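Local coordinates for cellobiose 2-epimerase (Caldibacillus thermoamylovorans, PDB 5ZHB), which catalyses the epimerisation of cellobiose at C2 of its reducing-end sugar, turning that glucose unit into mannose, at residues 10-14 / 15-19; 107-111 / 112-116; 179-183 / 184-188; 380-383 / 384-387. All coordinates share one frame; numbering follows the deposited sequence.

Interaction 1 (10-14 / 15-19); sequences NELET and HILPF
Glu11 O takes two backbone bonds at once, from His15 N and from Ile16 N, each 3.0 Å away, and Leu12 O then receives Leu17 N, so helix 2-21 widens here into a pi-type turn. The bond from Ile16 is the straighter of the two and lies in the carbonyl plane, whereas His15 N comes in from above it. Pro18 brings no N-H to the turn before; its ring presses on the bulged turn instead, with CG 3.2 Å from Glu13 O, and the helix kinks, its two short segments 20° apart. A pi bulge followed by a proline kink is thus built into the first helix of this (alpha/alpha)6-barrel chain. Leu12 swings CG away from its own N (chi1 176°), which carries Leu12 CD1 to 3.3 Å from Leu17 CG, tighter than usual van der Waals contact. The Glu11 and His15 side chains run alongside each other, carboxylate and ring planes 71° apart, and both reach the loop near 344-352: Glu11 OE2 is bonded to Trp352 NE1 and His15 NE2 to Glu351 O. One turn back, Thr14 OG1 binds Asn10 O at 2.7 Å, on the carbonyl face opposite that used by Thr14 N.

Interaction 2 (107-111 / 112-116); sequences DRKHV and YAQAF
His110 turns the edge of its ring to the first turn of helix 111-128 and serves as the N-cap where strand 106-110 ends. ND1 accepts from Tyr112 N at 3.0 Å, with the donor in the ring plane and the N-H pointing nearly straight at it (160°). The ring gets there because chi1 (-162°) sets CG opposite the backbone N, alongside the carbonyl carbon, and the His110 side chain crosses that of Tyr112 obliquely, ND1 lying 3.3 Å from Tyr112 CB. Since ND1 accepts, any proton on the imidazole is likely to sit on NE2. Trp96 meets the ring as a further aromatic neighbour. The next helical bond runs from Ala115 N to Val111 O. The cap's own carbonyl is gripped twice by a single residue: Gln114 N reaches His110 O in the carbonyl plane at 3.1 Å, while the Gln114 side chain, folded back at chi2, brings its amide over the same oxygen. The other end of that amide, OE1, receives Leu94 N, so the group is fixed in rotation between the helix start and the chain before the strand. Gln114 NE2 donates to His110 O at 3.1 Å, from 44° out of the carbonyl plane.

Interaction 3 (179-183 / 184-188); sequences ADITM and NTHLH
A threonine N-cap starts helix 183-199 directly after strand 181-182, at one of the strand-to-helix joints of the (alpha/alpha)6 barrel. Thr182 OG1 accepts from Thr185 N at 3.1 Å, and the N-H points well at it (163°). A chi1 of 77° tucks OG1 between the backbone N and the carbonyl carbon, where it faces the helix start. Beyond the cap, the carboxylate of Glu158 uses OE2 to bond both Thr182 OG1 and Thr185 OG1, pinning the two hydroxyls to strand 155-160. His186 closes the other side of the turn: its ring presents ND1 edge-on to Thr182 O, 2.6 Å away with the oxygen in the ring plane, and this short bond is joined by a weak one from His186 N. With ND1 donating, NE2 can accept from Tyr156 N, which makes the neutral ND1-protonated form likely. Trp236 meets the ring edge-to-face. A leucine in place of His186 would probably cost Thr182 O its short bond from ND1 and leave Tyr156 N without the NE2 acceptor. Leu187 N binds Met183 O in the usual helical way, while Ile181 crosses the imidazole obliquely, CG2 lying 3.6 Å from CE1 of His186.

Interaction 4 (380-383 / 384-387); sequences FCLE and FIER
Arg387 grips Glu383 one turn back, by backbone and side chain alike. Its CB and CG both pass 3.2 Å from Glu383 O, the carbonyl that also accepts Arg387 N; CD follows alongside the same oxygen. The chain runs extended from CG to NE (chi2 167°), and NE donates to Glu383 OE1 at 2.8 Å, meeting it nearly along its C-O axis, with a weak second bond from NH2 to the same oxygen. This i to i+4 salt bridge joins groups whose planes stand 67° apart, and Glu383 is folded at chi2 (-69°) to bring its carboxylate round. It lies near the C-terminal end of helix 375-387, the last helix of the (alpha/alpha)6 barrel. NH1 turns to helix 306-323, where Glu321 and Asn318 take it. A methionine at Arg387 would probably leave the charges of Glu383 and Glu321 without their shared mate and sever that tie between the helices. On another side of the helix, the ring of Phe384 lies obliquely to that of Phe380, CE2 3.6 Å from Phe380 CD1, and Phe8 packs on both. Ile385 lays CG1 against Cys381 O, 3.3 Å away.

Overall arrangement
All four contacts are local and follow in series along the chain, so none nests in or crosses another. Interaction 1 bends the N-terminal helix 2-21. Interactions 2 and 3 each turn a short strand into a helix, 111-128 and 183-199, and these helix starts meet: Phe116 CZ lies 3.4 Å from His188 ND1, and Tyr112 touches both Asn184 and His188. Interaction 4, on the final helix 375-387, returns to the first, Leu12 CD2 packing 3.6 Å from Leu382 CD2, which brings the first and last helices together; helix 375-387 also touches helices 49-66 and 306-323. The two pairs stay apart: the centres of interactions 1 and 3 are about 32 Å from each other.

Interaction 1 (10-14 / 15-19)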
loop_
_atom_site.group_PDB
_atom_site.type_symbol
_atom_site.label_atom_id
_atom_site.label_comp_id
_atom_site.label_asym_id
_atom_site.label_seq_id
_atom_site.Cartn_x
_atom_site.Cartn_y
_atom_site.Cartn_z
ATOM N N ASN A 10 12.032 8.300 15.511
ATOM C CA ASN A 10 11.944 7.691 16.826
ATOM C C ASN A 10 10.809 6.661 16.850
ATOM O O ASN A 10 10.989 5.557 17.361
ATOM C CB ASN A 10 11.792 8.770 17.885
ATOM C CG ASN A 10 11.533 8.220 19.262
ATOM O OD1 ASN A 10 10.432 8.379 19.812
ATOM N ND2 ASN A 10 12.519 7.546 19.820
ATOM N N GLU A 11 9.642 7.034 16.314
ATOM C CA GLU A 11 8.481 6.144 16.301
ATOM C C GLU A 11 8.843 4.892 15.518
ATOM O O GLU A 11 8.602 3.765 15.994
ATOM C CB GLU A 11 7.197 6.845 15.838
ATOM C CG GLU A 11 5.977 5.930 15.702
ATOM C CD GLU A 11 5.543 5.186 16.963
ATOM O OE1 GLU A 11 5.895 5.646 18.070
ATOM O OE2 GLU A 11 4.868 4.139 16.852
ATOM N N LEU A 12 9.502 5.084 14.381
ATOM C CA LEU A 12 9.843 3.975 13.508
ATOM C C LEU A 12 10.813 3.013 14.198
ATOM O O LEU A 12 10.561 1.819 14.250
ATOM C CB LEU A 12 10.435 4.482 12.205
ATOM C CG LEU A 12 10.929 3.409 11.237
ATOM C CD1 LEU A 12 9.787 2.479 10.845
ATOM C CD2 LEU A 12 11.539 4.078 10.039
ATOM N N GLU A 13 11.933 3.548 14.681
ATOM C CA GLU A 13 13.056 2.732 15.135
ATOM C C GLU A 13 12.827 2.203 16.548
ATOM O O GLU A 13 13.342 1.148 16.871
ATOM C CB GLU A 13 14.340 3.555 15.036
ATOM C CG GLU A 13 14.711 3.866 13.592
ATOM C CD GLU A 13 16.168 4.218 13.342
ATOM O OE1 GLU A 13 16.530 5.377 13.638
ATOM O OE2 GLU A 13 16.924 3.325 12.863
ATOM N N THR A 14 12.062 2.900 17.395
ATOM C CA THR A 14 11.936 2.457 18.780
ATOM C C THR A 14 10.609 1.749 19.049
ATOM O O THR A 14 10.493 1.125 20.093
ATOM C CB THR A 14 12.160 3.588 19.795
ATOM O OG1 THR A 14 11.025 4.440 19.830
ATOM C CG2 THR A 14 13.429 4.381 19.540
ATOM N N HIS A 15 9.595 1.858 18.157
ATOM C CA HIS A 15 8.278 1.302 18.453
ATOM C C HIS A 15 7.867 0.364 17.313
ATOM O O HIS A 15 7.635 -0.821 17.558
ATOM C CB HIS A 15 7.295 2.431 18.786
ATOM C CG HIS A 15 5.958 1.997 19.283
ATOM N ND1 HIS A 15 5.784 1.010 20.231
ATOM C CD2 HIS A 15 4.736 2.457 18.999
ATOM C CE1 HIS A 15 4.485 0.878 20.471
ATOM N NE2 HIS A 15 3.839 1.762 19.733
ATOM N N ILE A 16 7.809 0.880 16.072
ATOM C CA ILE A 16 7.211 0.139 14.959
ATOM C C ILE A 16 8.069 -1.067 14.599
ATOM O O ILE A 16 7.601 -2.203 14.628
ATOM C CB ILE A 16 6.977 1.021 13.709
ATOM C CG1 ILE A 16 6.024 2.172 14.008
ATOM C CG2 ILE A 16 6.468 0.136 12.577
ATOM C CD1 ILE A 16 5.862 3.185 12.884
ATOM N N LEU A 17 9.298 -0.825 14.167
ATOM C CA LEU A 17 10.118 -1.912 13.669
ATOM C C LEU A 17 10.453 -2.954 14.749
ATOM O O LEU A 17 10.403 -4.139 14.453
ATOM C CB LEU A 17 11.351 -1.347 12.986
ATOM C CG LEU A 17 11.050 -0.445 11.786
ATOM C CD1 LEU A 17 12.303 0.157 11.225
ATOM C CD2 LEU A 17 10.311 -1.218 10.710
ATOM N N PRO A 18 10.787 -2.609 16.006
ATOM C CA PRO A 18 10.914 -3.635 17.060
ATOM C C PRO A 18 9.671 -4.498 17.266
ATOM O O PRO A 18 9.780 -5.687 17.547
ATOM C CB PRO A 18 11.279 -2.833 18.338
ATOM C CG PRO A 18 11.889 -1.557 17.810
ATOM C CD PRO A 18 11.177 -1.267 16.472
ATOM N N PHE A 19 8.461 -3.923 17.135
ATOM C CA PHE A 19 7.256 -4.720 17.306
ATOM C C PHE A 19 7.190 -5.833 16.248
ATOM O O PHE A 19 6.957 -6.998 16.576
ATOM C CB PHE A 19 6.010 -3.835 17.223
ATOM C CG PHE A 19 4.712 -4.608 17.023
ATOM C CD1 PHE A 19 4.246 -4.917 15.749
ATOM C CD2 PHE A 19 3.947 -4.980 18.118
ATOM C CE1 PHE A 19 3.063 -5.612 15.588
ATOM C CE2 PHE A 19 2.772 -5.669 17.962
ATOM C CZ PHE A 19 2.298 -5.951 16.696
#

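Interaction 2 (107-111 / 112-116)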
loop_
_atom_site.group_PDB
_atom_site.type_symbol
_atom_site.label_atom_id
_atom_site.label_comp_id
_atom_site.label_asym_id
_atom_site.label_seq_id
_atom_site.Cartn_x
_atom_site.Cartn_y
_atom_site.Cartn_z
ATOM N N ASP A 107 -5.231 -20.455 -2.405
ATOM C CA ASP A 107 -4.294 -20.570 -3.501
ATOM C C ASP A 107 -4.732 -19.755 -4.722
ATOM O O ASP A 107 -4.153 -19.918 -5.802
ATOM C CB ASP A 107 -4.082 -22.031 -3.862
ATOM C CG ASP A 107 -5.302 -22.765 -4.393
ATOM O OD1 ASP A 107 -6.364 -22.146 -4.563
ATOM O OD2 ASP A 107 -5.175 -23.974 -4.618
ATOM N N ARG A 108 -5.746 -18.894 -4.556
ATOM C CA ARG A 108 -6.117 -17.958 -5.606
ATOM C C ARG A 108 -4.951 -17.029 -5.975
ATOM O O ARG A 108 -4.061 -16.734 -5.180
ATOM C CB ARG A 108 -7.351 -17.162 -5.184
ATOM C CG ARG A 108 -8.602 -18.019 -5.236
ATOM C CD ARG A 108 -9.815 -17.227 -4.844
ATOM N NE ARG A 108 -9.577 -16.589 -3.544
ATOM C CZ ARG A 108 -10.449 -15.806 -2.924
ATOM N NH1 ARG A 108 -11.618 -15.557 -3.480
ATOM N NH2 ARG A 108 -10.138 -15.306 -1.744
ATOM N N LYS A 109 -4.982 -16.557 -7.215
ATOM C CA LYS A 109 -3.937 -15.715 -7.765
ATOM C C LYS A 109 -4.579 -14.378 -8.138
ATOM O O LYS A 109 -5.413 -14.317 -9.046
ATOM C CB LYS A 109 -3.421 -16.405 -9.028
ATOM C CG LYS A 109 -2.720 -17.724 -8.802
ATOM C CD LYS A 109 -1.409 -17.703 -8.042
ATOM C CE LYS A 109 -0.959 -19.098 -7.668
ATOM N NZ LYS A 109 -0.538 -19.925 -8.827
ATOM N N HIS A 110 -4.227 -13.331 -7.395
ATOM C CA HIS A 110 -4.851 -12.036 -7.590
ATOM C C HIS A 110 -3.767 -11.093 -8.132
ATOM O O HIS A 110 -2.641 -11.102 -7.624
ATOM C CB HIS A 110 -5.479 -11.587 -6.267
ATOM C CG HIS A 110 -6.489 -10.514 -6.480
ATOM N ND1 HIS A 110 -6.151 -9.299 -7.053
ATOM C CD2 HIS A 110 -7.815 -10.500 -6.298
ATOM C CE1 HIS A 110 -7.240 -8.548 -7.166
ATOM N NE2 HIS A 110 -8.274 -9.256 -6.709
ATOM N N VAL A 111 -4.121 -10.283 -9.135
ATOM C CA VAL A 111 -3.208 -9.300 -9.718
ATOM C C VAL A 111 -2.669 -8.365 -8.629
ATOM O O VAL A 111 -1.505 -8.012 -8.638
ATOM C CB VAL A 111 -3.913 -8.538 -10.862
ATOM C CG1 VAL A 111 -3.093 -7.346 -11.341
ATOM C CG2 VAL A 111 -4.238 -9.429 -12.050
ATOM N N TYR A 112 -3.505 -8.004 -7.650
ATOM C CA TYR A 112 -3.125 -7.111 -6.561
ATOM C C TYR A 112 -1.962 -7.711 -5.792
ATOM O O TYR A 112 -1.005 -7.015 -5.456
ATOM C CB TYR A 112 -4.340 -6.914 -5.658
ATOM C CG TYR A 112 -4.193 -6.054 -4.414
ATOM C CD1 TYR A 112 -3.523 -4.834 -4.437
ATOM C CD2 TYR A 112 -4.838 -6.414 -3.245
ATOM C CE1 TYR A 112 -3.452 -4.045 -3.306
ATOM C CE2 TYR A 112 -4.774 -5.634 -2.107
ATOM C CZ TYR A 112 -4.071 -4.447 -2.140
ATOM O OH TYR A 112 -4.028 -3.678 -1.010
ATOM N N ALA A 113 -2.040 -9.018 -5.527
ATOM C CA ALA A 113 -0.965 -9.671 -4.810
ATOM C C ALA A 113 0.307 -9.723 -5.664
ATOM O O ALA A 113 1.396 -9.537 -5.124
ATOM C CB ALA A 113 -1.446 -11.032 -4.319
ATOM N N GLN A 114 0.183 -9.972 -6.973
ATOM C CA GLN A 114 1.346 -10.066 -7.846
ATOM C C GLN A 114 2.054 -8.709 -7.893
ATOM O O GLN A 114 3.276 -8.643 -7.853
ATOM C CB GLN A 114 1.021 -10.568 -9.253
ATOM C CG GLN A 114 0.109 -11.790 -9.317
ATOM C CD GLN A 114 0.449 -12.890 -8.330
ATOM O OE1 GLN A 114 1.595 -13.336 -8.235
ATOM N NE2 GLN A 114 -0.536 -13.334 -7.575
ATOM N N ALA A 115 1.270 -7.632 -7.933
ATOM C CA ALA A 115 1.821 -6.273 -7.885
ATOM C C ALA A 115 2.662 -6.044 -6.629
ATOM O O ALA A 115 3.817 -5.594 -6.715
ATOM C CB ALA A 115 0.703 -5.244 -8.005
ATOM N N PHE A 116 2.083 -6.344 -5.460
ATOM C CA PHE A 116 2.814 -6.234 -4.208
ATOM C C PHE A 116 4.111 -7.052 -4.249
ATOM O O PHE A 116 5.092 -6.622 -3.684
ATOM C CB PHE A 116 1.917 -6.528 -2.997
ATOM C CG PHE A 116 1.429 -5.197 -2.420
ATOM C CD1 PHE A 116 2.309 -4.364 -1.759
ATOM C CD2 PHE A 116 0.137 -4.745 -2.639
ATOM C CE1 PHE A 116 1.923 -3.102 -1.313
ATOM C CE2 PHE A 116 -0.258 -3.477 -2.196
ATOM C CZ PHE A 116 0.631 -2.665 -1.536
#

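Interaction 3 (179-183 / 184-188)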
loop_
_atom_site.group_PDB
_atom_site.type_symbol
_atom_site.label_atom_id
_atom_site.label_comp_id
_atom_site.label_asym_id
_atom_site.label_seq_id
_atom_site.Cartn_x
_atom_site.Cartn_y
_atom_site.Cartn_z
ATOM N N ALA A 179 -17.779 -5.356 -9.307
ATOM C CA ALA A 179 -16.883 -4.548 -10.121
ATOM C C ALA A 179 -16.072 -5.461 -11.029
ATOM O O ALA A 179 -15.623 -6.506 -10.572
ATOM C CB ALA A 179 -15.962 -3.752 -9.236
ATOM N N ASP A 180 -15.858 -5.023 -12.277
ATOM C CA ASP A 180 -14.946 -5.663 -13.218
ATOM C C ASP A 180 -13.545 -5.063 -13.135
ATOM O O ASP A 180 -12.546 -5.686 -13.524
ATOM C CB ASP A 180 -15.487 -5.497 -14.632
ATOM C CG ASP A 180 -16.916 -6.008 -14.804
ATOM O OD1 ASP A 180 -17.122 -7.228 -14.619
ATOM O OD2 ASP A 180 -17.821 -5.177 -15.051
ATOM N N ILE A 181 -13.492 -3.773 -12.780
ATOM C CA ILE A 181 -12.249 -3.020 -12.792
ATOM C C ILE A 181 -12.214 -2.270 -11.463
ATOM O O ILE A 181 -13.251 -1.806 -11.001
ATOM C CB ILE A 181 -12.148 -2.058 -13.996
ATOM C CG1 ILE A 181 -11.982 -2.790 -15.341
ATOM C CG2 ILE A 181 -11.011 -1.054 -13.774
ATOM C CD1 ILE A 181 -12.106 -1.895 -16.569
ATOM N N THR A 182 -11.036 -2.233 -10.818
ATOM C CA THR A 182 -10.875 -1.476 -9.579
ATOM C C THR A 182 -9.702 -0.500 -9.682
ATOM O O THR A 182 -8.630 -0.780 -10.222
ATOM C CB THR A 182 -10.762 -2.362 -8.328
ATOM O OG1 THR A 182 -9.456 -2.943 -8.223
ATOM C CG2 THR A 182 -11.872 -3.396 -8.266
ATOM N N MET A 183 -9.936 0.666 -9.065
ATOM C CA MET A 183 -8.932 1.681 -8.820
ATOM C C MET A 183 -7.824 1.078 -7.971
ATOM O O MET A 183 -6.634 1.270 -8.261
ATOM C CB MET A 183 -9.607 2.893 -8.147
ATOM C CG MET A 183 -8.682 3.992 -7.665
ATOM S SD MET A 183 -7.967 3.666 -6.033
ATOM C CE MET A 183 -9.413 3.852 -5.004
ATOM N N ASN A 184 -8.219 0.308 -6.960
ATOM C CA ASN A 184 -7.227 -0.193 -6.005
ATOM C C ASN A 184 -6.154 -1.016 -6.712
ATOM O O ASN A 184 -4.962 -0.833 -6.455
ATOM C CB ASN A 184 -7.883 -0.960 -4.866
ATOM C CG ASN A 184 -6.890 -1.277 -3.770
ATOM O OD1 ASN A 184 -6.391 -0.366 -3.107
ATOM N ND2 ASN A 184 -6.553 -2.553 -3.632
ATOM N N THR A 185 -6.566 -1.971 -7.575
ATOM C CA THR A 185 -5.597 -2.824 -8.264
ATOM C C THR A 185 -4.689 -1.995 -9.168
ATOM O O THR A 185 -3.483 -2.173 -9.155
ATOM C CB THR A 185 -6.314 -3.923 -9.055
ATOM O OG1 THR A 185 -6.970 -4.757 -8.106
ATOM C CG2 THR A 185 -5.347 -4.774 -9.858
ATOM N N HIS A 186 -5.271 -1.031 -9.909
ATOM C CA HIS A 186 -4.507 -0.161 -10.785
ATOM C C HIS A 186 -3.490 0.663 -9.996
ATOM O O HIS A 186 -2.357 0.863 -10.449
ATOM C CB HIS A 186 -5.493 0.666 -11.628
ATOM C CG HIS A 186 -6.120 -0.188 -12.693
ATOM N ND1 HIS A 186 -7.204 -1.004 -12.443
ATOM C CD2 HIS A 186 -5.782 -0.384 -14.002
ATOM C CE1 HIS A 186 -7.508 -1.673 -13.566
ATOM N NE2 HIS A 186 -6.661 -1.315 -14.532
ATOM N N LEU A 187 -3.872 1.115 -8.792
ATOM C CA LEU A 187 -2.959 1.951 -8.008
ATOM C C LEU A 187 -1.698 1.162 -7.664
ATOM O O LEU A 187 -0.566 1.661 -7.814
ATOM C CB LEU A 187 -3.677 2.474 -6.758
ATOM C CG LEU A 187 -2.849 3.338 -5.791
ATOM C CD1 LEU A 187 -2.245 4.514 -6.503
ATOM C CD2 LEU A 187 -3.660 3.807 -4.612
ATOM N N HIS A 188 -1.902 -0.065 -7.139
ATOM C CA HIS A 188 -0.780 -0.876 -6.663
ATOM C C HIS A 188 0.020 -1.464 -7.826
ATOM O O HIS A 188 1.217 -1.694 -7.673
ATOM C CB HIS A 188 -1.214 -1.819 -5.535
ATOM C CG HIS A 188 -1.663 -1.012 -4.369
ATOM N ND1 HIS A 188 -0.772 -0.299 -3.587
ATOM C CD2 HIS A 188 -2.876 -0.665 -3.940
ATOM C CE1 HIS A 188 -1.465 0.381 -2.679
ATOM N NE2 HIS A 188 -2.721 0.192 -2.882
#

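Interaction 4 (380-383 / 384-387)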
loop_
_atom_site.group_PDB
_atom_site.type_symbol
_atom_site.label_atom_id
_atom_site.label_comp_id
_atom_site.label_asym_id
_atom_site.label_seq_id
_atom_site.Cartn_x
_atom_site.Cartn_y
_atom_site.Cartn_z
ATOM N N PHE A 380 5.561 5.803 5.640
ATOM C CA PHE A 380 5.345 7.189 5.999
ATOM C C PHE A 380 6.580 7.767 6.702
ATOM O O PHE A 380 7.053 8.839 6.312
ATOM C CB PHE A 380 4.034 7.339 6.776
ATOM C CG PHE A 380 4.101 8.272 7.971
ATOM C CD1 PHE A 380 4.171 9.655 7.801
ATOM C CD2 PHE A 380 4.084 7.761 9.263
ATOM C CE1 PHE A 380 4.192 10.494 8.903
ATOM C CE2 PHE A 380 4.110 8.600 10.360
ATOM C CZ PHE A 380 4.191 9.964 10.179
ATOM N N CYS A 381 7.073 7.094 7.752
ATOM C CA CYS A 381 8.231 7.581 8.481
ATOM C C CYS A 381 9.417 7.722 7.528
ATOM O O CYS A 381 10.086 8.749 7.532
ATOM C CB CYS A 381 8.584 6.644 9.633
ATOM S SG CYS A 381 7.323 6.563 10.917
ATOM N N LEU A 382 9.648 6.720 6.682
ATOM C CA LEU A 382 10.784 6.700 5.756
ATOM C C LEU A 382 10.707 7.776 4.674
ATOM O O LEU A 382 11.730 8.361 4.284
ATOM C CB LEU A 382 10.898 5.313 5.144
ATOM C CG LEU A 382 11.278 4.200 6.133
ATOM C CD1 LEU A 382 11.148 2.861 5.459
ATOM C CD2 LEU A 382 12.677 4.393 6.685
ATOM N N GLU A 383 9.495 8.068 4.202
ATOM C CA GLU A 383 9.331 9.093 3.182
ATOM C C GLU A 383 9.772 10.454 3.724
ATOM O O GLU A 383 10.444 11.211 3.020
ATOM C CB GLU A 383 7.870 9.107 2.749
ATOM C CG GLU A 383 7.534 8.105 1.647
ATOM C CD GLU A 383 8.159 8.466 0.314
ATOM O OE1 GLU A 383 8.095 9.652 -0.075
ATOM O OE2 GLU A 383 8.679 7.552 -0.340
ATOM N N PHE A 384 9.319 10.803 4.928
ATOM C CA PHE A 384 9.721 12.057 5.557
ATOM C C PHE A 384 11.218 12.088 5.844
ATOM O O PHE A 384 11.890 13.076 5.574
ATOM C CB PHE A 384 8.972 12.275 6.858
ATOM C CG PHE A 384 7.619 12.919 6.630
ATOM C CD1 PHE A 384 7.494 14.302 6.605
ATOM C CD2 PHE A 384 6.485 12.148 6.426
ATOM C CE1 PHE A 384 6.234 14.892 6.470
ATOM C CE2 PHE A 384 5.248 12.741 6.207
ATOM C CZ PHE A 384 5.120 14.106 6.242
ATOM N N ILE A 385 11.758 11.002 6.386
ATOM C CA ILE A 385 13.195 10.948 6.603
ATOM C C ILE A 385 13.964 11.290 5.319
ATOM O O ILE A 385 14.921 12.077 5.328
ATOM C CB ILE A 385 13.580 9.575 7.181
ATOM C CG1 ILE A 385 13.076 9.413 8.627
ATOM C CG2 ILE A 385 15.097 9.382 7.074
ATOM C CD1 ILE A 385 13.015 7.972 9.137
ATOM N N GLU A 386 13.577 10.682 4.197
ATOM C CA GLU A 386 14.308 10.804 2.947
ATOM C C GLU A 386 14.032 12.166 2.314
ATOM O O GLU A 386 14.923 12.772 1.716
ATOM C CB GLU A 386 13.939 9.645 2.011
ATOM C CG GLU A 386 15.089 9.130 1.144
ATOM C CD GLU A 386 14.713 8.164 0.012
ATOM O OE1 GLU A 386 15.621 7.693 -0.698
ATOM O OE2 GLU A 386 13.520 7.884 -0.211
ATOM N N ARG A 387 12.794 12.668 2.406
ATOM C CA ARG A 387 12.468 13.938 1.774
ATOM C C ARG A 387 13.179 15.101 2.479
ATOM O O ARG A 387 13.617 16.038 1.807
ATOM C CB ARG A 387 10.954 14.159 1.769
ATOM C CG ARG A 387 10.225 13.340 0.708
ATOM C CD ARG A 387 8.732 13.366 0.966
ATOM N NE ARG A 387 8.025 12.402 0.106
ATOM C CZ ARG A 387 7.342 12.756 -0.980
ATOM N NH1 ARG A 387 7.391 14.008 -1.409
ATOM N NH2 ARG A 387 6.620 11.861 -1.635
#